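Side-chain contacts in putative uncharacterized protein (Ustilago maydis, PDB 4GNX), which binds single-stranded DNA as a subunit of replication protein A, a zinc-containing complex that probably protects exposed strands during DNA metabolism: residues Val276-Glu281 and Asp290-Arg295; Thr348-Ala353 and Met357-Phe362. All coordinates share one frame; numbering follows the deposited sequence.

Both contacts belong to the C-terminal OB-fold domain, with centres about 12 Å apart. Contact 1 comes first along the chain, setting helix 275-280 against the start of strand 290-310; contact 2 follows as the hairpin of strands 341-352 and 355-362. Between them in sequence lie the zinc-binding cysteines C311, C316, C330 and C333. The two contacts share one antiparallel sheet, in which strands 290-310 and 341-352 are neighbours, and they meet directly: V278 CG1 lies 3.7 Å from M357 CE. Y419 of strand 414-426 touches V278, F292 and L359. The two contacts thus contribute to one apolar interior, while Y291, W358 and F362 of the same strands meet thymidines of the DNA.

Contact 1 of 2, residues Val276-Glu281 and Asp290-Arg295; sequences VQVKDE and DYFNVR. With nucleotides of chain G.
V278 meets F292 and V294 where a short helix packs on the first strand of the C-terminal OB fold. The start of helix 275-280 is fixed by V276, whose backbone N is hydrogen-bonded to T354 OG1, and by Q277, whose OE1 accepts from T274 N. V278 then does the touching, a compact branched side chain well suited to a buried helix face. With its CG1 anti to the backbone N (chi1 177°), both methyls reach one phenyl ring. V278 CG2 lies over the face, 4.1 Å from the centroid of the F292 ring and 15° off the ring normal, a CH-pi contact, while V278 CG1 comes 4.0 Å from F292 CZ. V278 CG2 also approaches V294 CG2 at 4.2 Å, methyl against methyl. The turn that carries V278 is closed by the backbone bond from D280 N to V276 O, 2.8 Å long, and E281 N bonds in the same way to Q277 O.

On the strand, F292 and V294 both point toward the helix, as alternate residues of a strand do, and a flat aromatic suits the place because it can lie under both valine methyls. Y291 serves the DNA instead: its ring is oblique to the base of DT9 of chain G, with Y291 CD1 3.5 Å from DT9 N3, and Y291 OH lies 3.1 Å from O4' of DT10 of chain G.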
loop_
_atom_site.group_PDB
_atom_site.type_symbol
_atom_site.label_atom_id
_atom_site.label_comp_id
_atom_site.label_asym_id
_atom_site.label_seq_id
_atom_site.Cartn_x
_atom_site.Cartn_y
_atom_site.Cartn_z
ATOM N N VAL C 276 2.247 10.668 9.376
ATOM C CA VAL C 276 3.012 11.875 9.191
ATOM C C VAL C 276 2.332 12.763 8.147
ATOM O O VAL C 276 2.260 13.982 8.328
ATOM C CB VAL C 276 4.486 11.611 8.861
ATOM C CG1 VAL C 276 4.651 10.990 7.482
ATOM C CG2 VAL C 276 5.269 12.906 8.956
ATOM N N GLN C 277 1.808 12.146 7.084
ATOM C CA GLN C 277 1.131 12.900 6.028
ATOM C C GLN C 277 -0.095 13.606 6.580
ATOM O O GLN C 277 -0.273 14.800 6.350
ATOM C CB GLN C 277 0.744 12.012 4.860
ATOM C CG GLN C 277 1.936 11.562 4.047
ATOM C CD GLN C 277 1.564 10.580 2.972
ATOM O OE1 GLN C 277 0.809 9.636 3.202
ATOM N NE2 GLN C 277 2.100 10.791 1.784
ATOM N N VAL C 278 -0.906 12.879 7.346
ATOM C CA VAL C 278 -2.110 13.440 7.935
ATOM C C VAL C 278 -1.813 14.704 8.718
ATOM O O VAL C 278 -2.469 15.723 8.488
ATOM C CB VAL C 278 -2.846 12.431 8.829
ATOM C CG1 VAL C 278 -4.071 13.076 9.478
ATOM C CG2 VAL C 278 -3.256 11.208 8.011
ATOM N N LYS C 279 -0.815 14.655 9.607
ATOM C CA LYS C 279 -0.397 15.833 10.385
ATOM C C LYS C 279 0.291 16.927 9.554
ATOM O O LYS C 279 -0.022 18.100 9.717
ATOM C CB LYS C 279 0.494 15.418 11.545
ATOM C CG LYS C 279 -0.195 14.550 12.583
ATOM C CD LYS C 279 0.792 13.535 13.129
ATOM C CE LYS C 279 0.365 12.954 14.464
ATOM N NZ LYS C 279 0.424 13.975 15.539
ATOM N N ASP C 280 1.208 16.543 8.658
ATOM C CA ASP C 280 1.949 17.503 7.817
ATOM C C ASP C 280 1.040 18.293 6.897
ATOM O O ASP C 280 1.321 19.444 6.578
ATOM C CB ASP C 280 2.999 16.807 6.953
ATOM C CG ASP C 280 4.254 16.416 7.729
ATOM O OD1 ASP C 280 4.276 16.574 8.980
ATOM O OD2 ASP C 280 5.226 15.949 7.068
ATOM N N GLU C 281 -0.046 17.666 6.458
ATOM C CA GLU C 281 -1.005 18.313 5.574
ATOM C C GLU C 281 -2.079 19.078 6.340
ATOM O O GLU C 281 -2.982 19.645 5.731
ATOM C CB GLU C 281 -1.644 17.286 4.647
ATOM C CG GLU C 281 -0.673 16.630 3.686
ATOM C CD GLU C 281 -1.099 15.220 3.312
ATOM O OE1 GLU C 281 -2.232 14.829 3.693
ATOM O OE2 GLU C 281 -0.297 14.499 2.649
ATOM N N ASP C 290 -11.856 16.702 6.629
ATOM C CA ASP C 290 -11.090 15.881 5.699
ATOM C C ASP C 290 -11.333 14.398 5.988
ATOM O O ASP C 290 -11.755 14.023 7.083
ATOM C CB ASP C 290 -9.588 16.200 5.797
ATOM C CG ASP C 290 -9.228 17.556 5.199
ATOM O OD1 ASP C 290 -8.820 18.460 5.965
ATOM O OD2 ASP C 290 -9.346 17.715 3.962
ATOM N N TYR C 291 -11.064 13.557 5.001
ATOM C CA TYR C 291 -11.268 12.131 5.147
ATOM C C TYR C 291 -10.030 11.413 4.648
ATOM O O TYR C 291 -9.386 11.865 3.707
ATOM C CB TYR C 291 -12.508 11.683 4.374
ATOM C CG TYR C 291 -13.784 12.327 4.869
ATOM C CD1 TYR C 291 -14.228 13.550 4.338
ATOM C CD2 TYR C 291 -14.556 11.723 5.878
ATOM C CE1 TYR C 291 -15.395 14.145 4.794
ATOM C CE2 TYR C 291 -15.732 12.311 6.334
ATOM C CZ TYR C 291 -16.145 13.520 5.792
ATOM O OH TYR C 291 -17.306 14.114 6.246
ATOM N N PHE C 292 -9.694 10.296 5.286
ATOM C CA PHE C 292 -8.503 9.558 4.931
ATOM C C PHE C 292 -8.565 8.125 5.407
ATOM O O PHE C 292 -9.373 7.785 6.259
ATOM C CB PHE C 292 -7.262 10.243 5.503
ATOM C CG PHE C 292 -7.260 10.352 7.005
ATOM C CD1 PHE C 292 -6.728 9.325 7.799
ATOM C CD2 PHE C 292 -7.769 11.488 7.637
ATOM C CE1 PHE C 292 -6.709 9.436 9.189
ATOM C CE2 PHE C 292 -7.760 11.601 9.023
ATOM C CZ PHE C 292 -7.224 10.580 9.802
ATOM N N ASN C 293 -7.694 7.303 4.824
ATOM C CA ASN C 293 -7.438 5.928 5.244
ATOM C C ASN C 293 -6.021 5.789 5.754
ATOM O O ASN C 293 -5.102 6.345 5.179
ATOM C CB ASN C 293 -7.652 4.970 4.076
ATOM C CG ASN C 293 -9.121 4.722 3.791
ATOM O OD1 ASN C 293 -9.944 4.653 4.715
ATOM N ND2 ASN C 293 -9.468 4.590 2.507
ATOM N N VAL C 294 -5.857 5.051 6.842
ATOM C CA VAL C 294 -4.531 4.767 7.409
ATOM C C VAL C 294 -4.403 3.305 7.862
ATOM O O VAL C 294 -5.231 2.793 8.603
ATOM C CB VAL C 294 -4.182 5.724 8.573
ATOM C CG1 VAL C 294 -2.977 5.243 9.345
ATOM C CG2 VAL C 294 -3.852 7.092 8.047
ATOM N N ARG C 295 -3.366 2.630 7.388
ATOM C CA ARG C 295 -2.988 1.338 7.945
ATOM C C ARG C 295 -2.219 1.657 9.218
ATOM O O ARG C 295 -1.183 2.325 9.149
ATOM C CB ARG C 295 -2.071 0.595 6.980
ATOM C CG ARG C 295 -2.165 -0.908 7.095
ATOM C CD ARG C 295 -1.031 -1.676 6.415
ATOM N NE ARG C 295 -0.762 -1.378 5.001
ATOM C CZ ARG C 295 -1.582 -1.646 3.987
ATOM N NH1 ARG C 295 -2.782 -2.179 4.186
ATOM N NH2 ARG C 295 -1.202 -1.355 2.755
ATOM P P DT G 9 -16.038 19.259 -1.661
ATOM O OP1 DT G 9 -16.414 18.952 -3.067
ATOM O OP2 DT G 9 -16.434 20.557 -1.058
ATOM O "O5'" DT G 9 -16.585 18.099 -0.713
ATOM C "C5'" DT G 9 -17.988 17.766 -0.666
ATOM C "C4'" DT G 9 -18.163 16.299 -0.353
ATOM O "O4'" DT G 9 -16.885 15.629 -0.493
ATOM C "C3'" DT G 9 -18.652 15.986 1.067
ATOM O "O3'" DT G 9 -19.576 14.884 1.059
ATOM C "C2'" DT G 9 -17.379 15.573 1.787
ATOM C "C1'" DT G 9 -16.638 14.861 0.673
ATOM N N1 DT G 9 -15.177 14.720 0.833
ATOM C C2 DT G 9 -14.661 13.446 0.773
ATOM O O2 DT G 9 -15.353 12.455 0.602
ATOM N N3 DT G 9 -13.298 13.372 0.928
ATOM C C4 DT G 9 -12.422 14.421 1.132
ATOM O O4 DT G 9 -11.220 14.200 1.254
ATOM C C5 DT G 9 -13.033 15.731 1.189
ATOM C C7 DT G 9 -12.163 16.929 1.408
ATOM C C6 DT G 9 -14.362 15.813 1.039
ATOM P P DT G 10 -20.875 14.753 2.009
ATOM O OP1 DT G 10 -21.976 14.201 1.173
ATOM O OP2 DT G 10 -21.061 16.062 2.686
ATOM O "O5'" DT G 10 -20.540 13.658 3.124
ATOM C "C5'" DT G 10 -21.560 13.152 4.025
ATOM C "C4'" DT G 10 -20.990 12.918 5.407
ATOM O "O4'" DT G 10 -20.392 14.142 5.899
ATOM C "C3'" DT G 10 -21.994 12.495 6.485
ATOM O "O3'" DT G 10 -21.321 11.692 7.465
ATOM C "C2'" DT G 10 -22.356 13.816 7.140
ATOM C "C1'" DT G 10 -21.015 14.528 7.118
ATOM N N1 DT G 10 -21.083 16.003 7.151
ATOM C C2 DT G 10 -21.073 16.623 8.380
ATOM O O2 DT G 10 -21.026 16.013 9.436
ATOM N N3 DT G 10 -21.127 17.995 8.327
ATOM C C4 DT G 10 -21.184 18.787 7.196
ATOM O O4 DT G 10 -21.227 20.009 7.306
ATOM C C5 DT G 10 -21.186 18.069 5.941
ATOM C C7 DT G 10 -21.249 18.842 4.661
ATOM C C6 DT G 10 -21.135 16.732 5.981
#

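Contact 2 of 2, residues Thr348-Ala353 and Met357-Phe362. With nucleotides of chain G.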
loop_
_atom_site.group_PDB
_atom_site.type_symbol
_atom_site.label_atom_id
_atom_site.label_comp_id
_atom_site.label_asym_id
_atom_site.label_seq_id
_atom_site.Cartn_x
_atom_site.Cartn_y
_atom_site.Cartn_z
ATOM N N THR C 348 -8.176 5.612 21.369
ATOM C CA THR C 348 -7.098 4.686 21.036
ATOM C C THR C 348 -5.902 5.296 20.330
ATOM O O THR C 348 -6.059 6.013 19.358
ATOM C CB THR C 348 -7.622 3.507 20.205
ATOM O OG1 THR C 348 -6.569 2.556 20.064
ATOM C CG2 THR C 348 -8.087 3.955 18.820
ATOM N N ASN C 349 -4.707 4.992 20.822
ATOM C CA ASN C 349 -3.462 5.450 20.210
ATOM C C ASN C 349 -2.898 4.450 19.181
ATOM O O ASN C 349 -2.564 3.307 19.511
ATOM C CB ASN C 349 -2.419 5.745 21.295
ATOM C CG ASN C 349 -1.190 6.473 20.758
ATOM O OD1 ASN C 349 -0.093 5.951 20.811
ATOM N ND2 ASN C 349 -1.374 7.688 20.250
ATOM N N VAL C 350 -2.791 4.892 17.932
ATOM C CA VAL C 350 -2.340 4.033 16.844
ATOM C C VAL C 350 -1.046 4.561 16.271
ATOM O O VAL C 350 -0.821 5.773 16.254
ATOM C CB VAL C 350 -3.397 3.884 15.714
ATOM C CG1 VAL C 350 -4.732 3.420 16.286
ATOM C CG2 VAL C 350 -3.554 5.166 14.904
ATOM N N ALA C 351 -0.197 3.647 15.806
ATOM C CA ALA C 351 1.118 4.009 15.270
ATOM C C ALA C 351 1.410 3.307 13.963
ATOM O O ALA C 351 0.856 2.256 13.682
ATOM C CB ALA C 351 2.200 3.685 16.274
ATOM N N ASP C 352 2.257 3.927 13.156
ATOM C CA ASP C 352 2.885 3.276 12.012
ATOM C C ASP C 352 4.358 3.669 12.024
ATOM O O ASP C 352 4.868 4.085 13.071
ATOM C CB ASP C 352 2.183 3.633 10.699
ATOM C CG ASP C 352 2.286 5.139 10.317
ATOM O OD1 ASP C 352 2.979 5.938 11.014
ATOM O OD2 ASP C 352 1.649 5.514 9.279
ATOM N N ALA C 353 5.045 3.567 10.885
ATOM C CA ALA C 353 6.483 3.885 10.848
ATOM C C ALA C 353 6.784 5.378 10.764
ATOM O O ALA C 353 7.945 5.787 10.881
ATOM C CB ALA C 353 7.181 3.140 9.736
ATOM N N MET C 357 -0.712 8.399 16.530
ATOM C CA MET C 357 -1.869 9.275 16.467
ATOM C C MET C 357 -3.063 8.752 17.256
ATOM O O MET C 357 -3.337 7.552 17.265
ATOM C CB MET C 357 -2.247 9.471 15.001
ATOM C CG MET C 357 -3.706 9.779 14.719
ATOM S SD MET C 357 -4.122 9.250 13.052
ATOM C CE MET C 357 -3.336 10.566 12.123
ATOM N N TRP C 358 -3.793 9.676 17.872
ATOM C CA TRP C 358 -5.002 9.343 18.632
ATOM C C TRP C 358 -6.253 9.329 17.825
ATOM O O TRP C 358 -6.532 10.288 17.095
ATOM C CB TRP C 358 -5.162 10.329 19.745
ATOM C CG TRP C 358 -4.195 10.064 20.870
ATOM C CD1 TRP C 358 -2.985 10.685 21.111
ATOM C CD2 TRP C 358 -4.335 9.077 21.943
ATOM N NE1 TRP C 358 -2.393 10.171 22.222
ATOM C CE2 TRP C 358 -3.145 9.210 22.773
ATOM C CE3 TRP C 358 -5.308 8.148 22.295
ATOM C CZ2 TRP C 358 -2.946 8.439 23.909
ATOM C CZ3 TRP C 358 -5.096 7.365 23.436
ATOM C CH2 TRP C 358 -3.940 7.507 24.224
ATOM N N LEU C 359 -7.009 8.241 17.959
ATOM C CA LEU C 359 -8.293 8.055 17.276
ATOM C C LEU C 359 -9.432 7.818 18.270
ATOM O O LEU C 359 -9.256 7.155 19.288
ATOM C CB LEU C 359 -8.218 6.870 16.306
ATOM C CG LEU C 359 -7.230 6.910 15.130
ATOM C CD1 LEU C 359 -7.246 5.606 14.356
ATOM C CD2 LEU C 359 -7.525 8.034 14.167
ATOM N N SER C 360 -10.610 8.353 17.985
ATOM C CA SER C 360 -11.780 7.978 18.783
ATOM C C SER C 360 -12.766 7.152 17.989
ATOM O O SER C 360 -12.951 7.364 16.787
ATOM C CB SER C 360 -12.468 9.181 19.425
ATOM O OG SER C 360 -12.632 10.217 18.491
ATOM N N GLY C 361 -13.368 6.196 18.691
ATOM C CA GLY C 361 -14.287 5.237 18.109
ATOM C C GLY C 361 -15.573 5.096 18.912
ATOM O O GLY C 361 -15.602 5.291 20.134
ATOM N N PHE C 362 -16.644 4.740 18.214
ATOM C CA PHE C 362 -17.931 4.585 18.838
ATOM C C PHE C 362 -18.391 3.140 18.815
ATOM O O PHE C 362 -17.687 2.266 18.309
ATOM C CB PHE C 362 -18.937 5.527 18.185
ATOM C CG PHE C 362 -18.587 6.974 18.360
ATOM C CD1 PHE C 362 -17.994 7.696 17.324
ATOM C CD2 PHE C 362 -18.816 7.615 19.575
ATOM C CE1 PHE C 362 -17.660 9.035 17.491
ATOM C CE2 PHE C 362 -18.485 8.957 19.748
ATOM C CZ PHE C 362 -17.904 9.664 18.704
ATOM P P DT G 18 -2.946 13.974 28.817
ATOM O OP1 DT G 18 -2.968 14.513 30.203
ATOM O OP2 DT G 18 -1.857 14.375 27.890
ATOM O "O5'" DT G 18 -2.954 12.386 28.922
ATOM C "C5'" DT G 18 -3.785 11.705 29.887
ATOM C "C4'" DT G 18 -4.472 10.523 29.242
ATOM O "O4'" DT G 18 -5.285 11.004 28.156
ATOM C "C3'" DT G 18 -3.527 9.492 28.625
ATOM O "O3'" DT G 18 -3.223 8.407 29.522
ATOM C "C2'" DT G 18 -4.239 9.033 27.362
ATOM C "C1'" DT G 18 -5.371 10.028 27.138
ATOM N N1 DT G 18 -5.352 10.735 25.847
ATOM C C2 DT G 18 -6.487 10.665 25.073
ATOM O O2 DT G 18 -7.475 10.027 25.395
ATOM N N3 DT G 18 -6.421 11.369 23.897
ATOM C C4 DT G 18 -5.363 12.127 23.435
ATOM O O4 DT G 18 -5.450 12.706 22.356
ATOM C C5 DT G 18 -4.207 12.167 24.304
ATOM C C7 DT G 18 -3.010 12.962 23.884
ATOM C C6 DT G 18 -4.263 11.484 25.456
ATOM P P DT G 13 -27.382 10.800 20.655
ATOM O OP1 DT G 13 -27.788 9.880 21.741
ATOM O OP2 DT G 13 -28.206 12.012 20.399
ATOM O "O5'" DT G 13 -25.866 11.242 20.893
ATOM C "C5'" DT G 13 -25.304 11.403 22.215
ATOM C "C4'" DT G 13 -24.242 10.358 22.479
ATOM O "O4'" DT G 13 -24.097 9.492 21.340
ATOM C "C3'" DT G 13 -22.840 10.895 22.736
ATOM O "O3'" DT G 13 -22.625 10.991 24.139
ATOM C "C2'" DT G 13 -21.929 9.778 22.253
ATOM C "C1'" DT G 13 -22.805 8.901 21.367
ATOM N N1 DT G 13 -22.329 8.811 19.982
ATOM C C2 DT G 13 -22.360 7.591 19.341
ATOM O O2 DT G 13 -22.745 6.562 19.879
ATOM N N3 DT G 13 -21.914 7.617 18.042
ATOM C C4 DT G 13 -21.455 8.716 17.338
ATOM O O4 DT G 13 -21.083 8.584 16.174
ATOM C C5 DT G 13 -21.453 9.964 18.074
ATOM C C7 DT G 13 -20.975 11.209 17.397
ATOM C C6 DT G 13 -21.888 9.947 19.340
#
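Four backbone hydrogen bonds join T348 to L359 and V350 to M357 in an antiparallel hairpin. T348 N reaches L359 O at 2.8 Å, nearly straight at 176°, and L359 N returns to T348 O; V350 and M357 also bond both ways, the bond from M357 N being the more bent. N349 and W358 form the non-hydrogen-bonded pair, and their side chains meet instead. A chi1 of -169° swings the N349 amide across the indole, with N349 CB 3.6 Å from the centroid of the W358 six-membered ring, a CH-pi contact. The amide, tilted 45° to the indole, holds N349 ND2 3.3 Å above the W358 ring plane. The base of DT18 of chain G covers the opposite face, its C4 3.4 Å above that plane; a broad indole suits such a place between asparagine and thymine. F362 carries the base of DT13 of chain G over its ring.

T348, V350, M357 and L359 turn to the other side of the sheet, where V350 CG2 meets L359 CD1 at 3.8 Å. There V350 and L359 touch F402 of strand 398-411. T348 OG1 is hydrogen-bonded to Y300 O of strand 290-310, and F362 takes the N-cap position of helix 363-370.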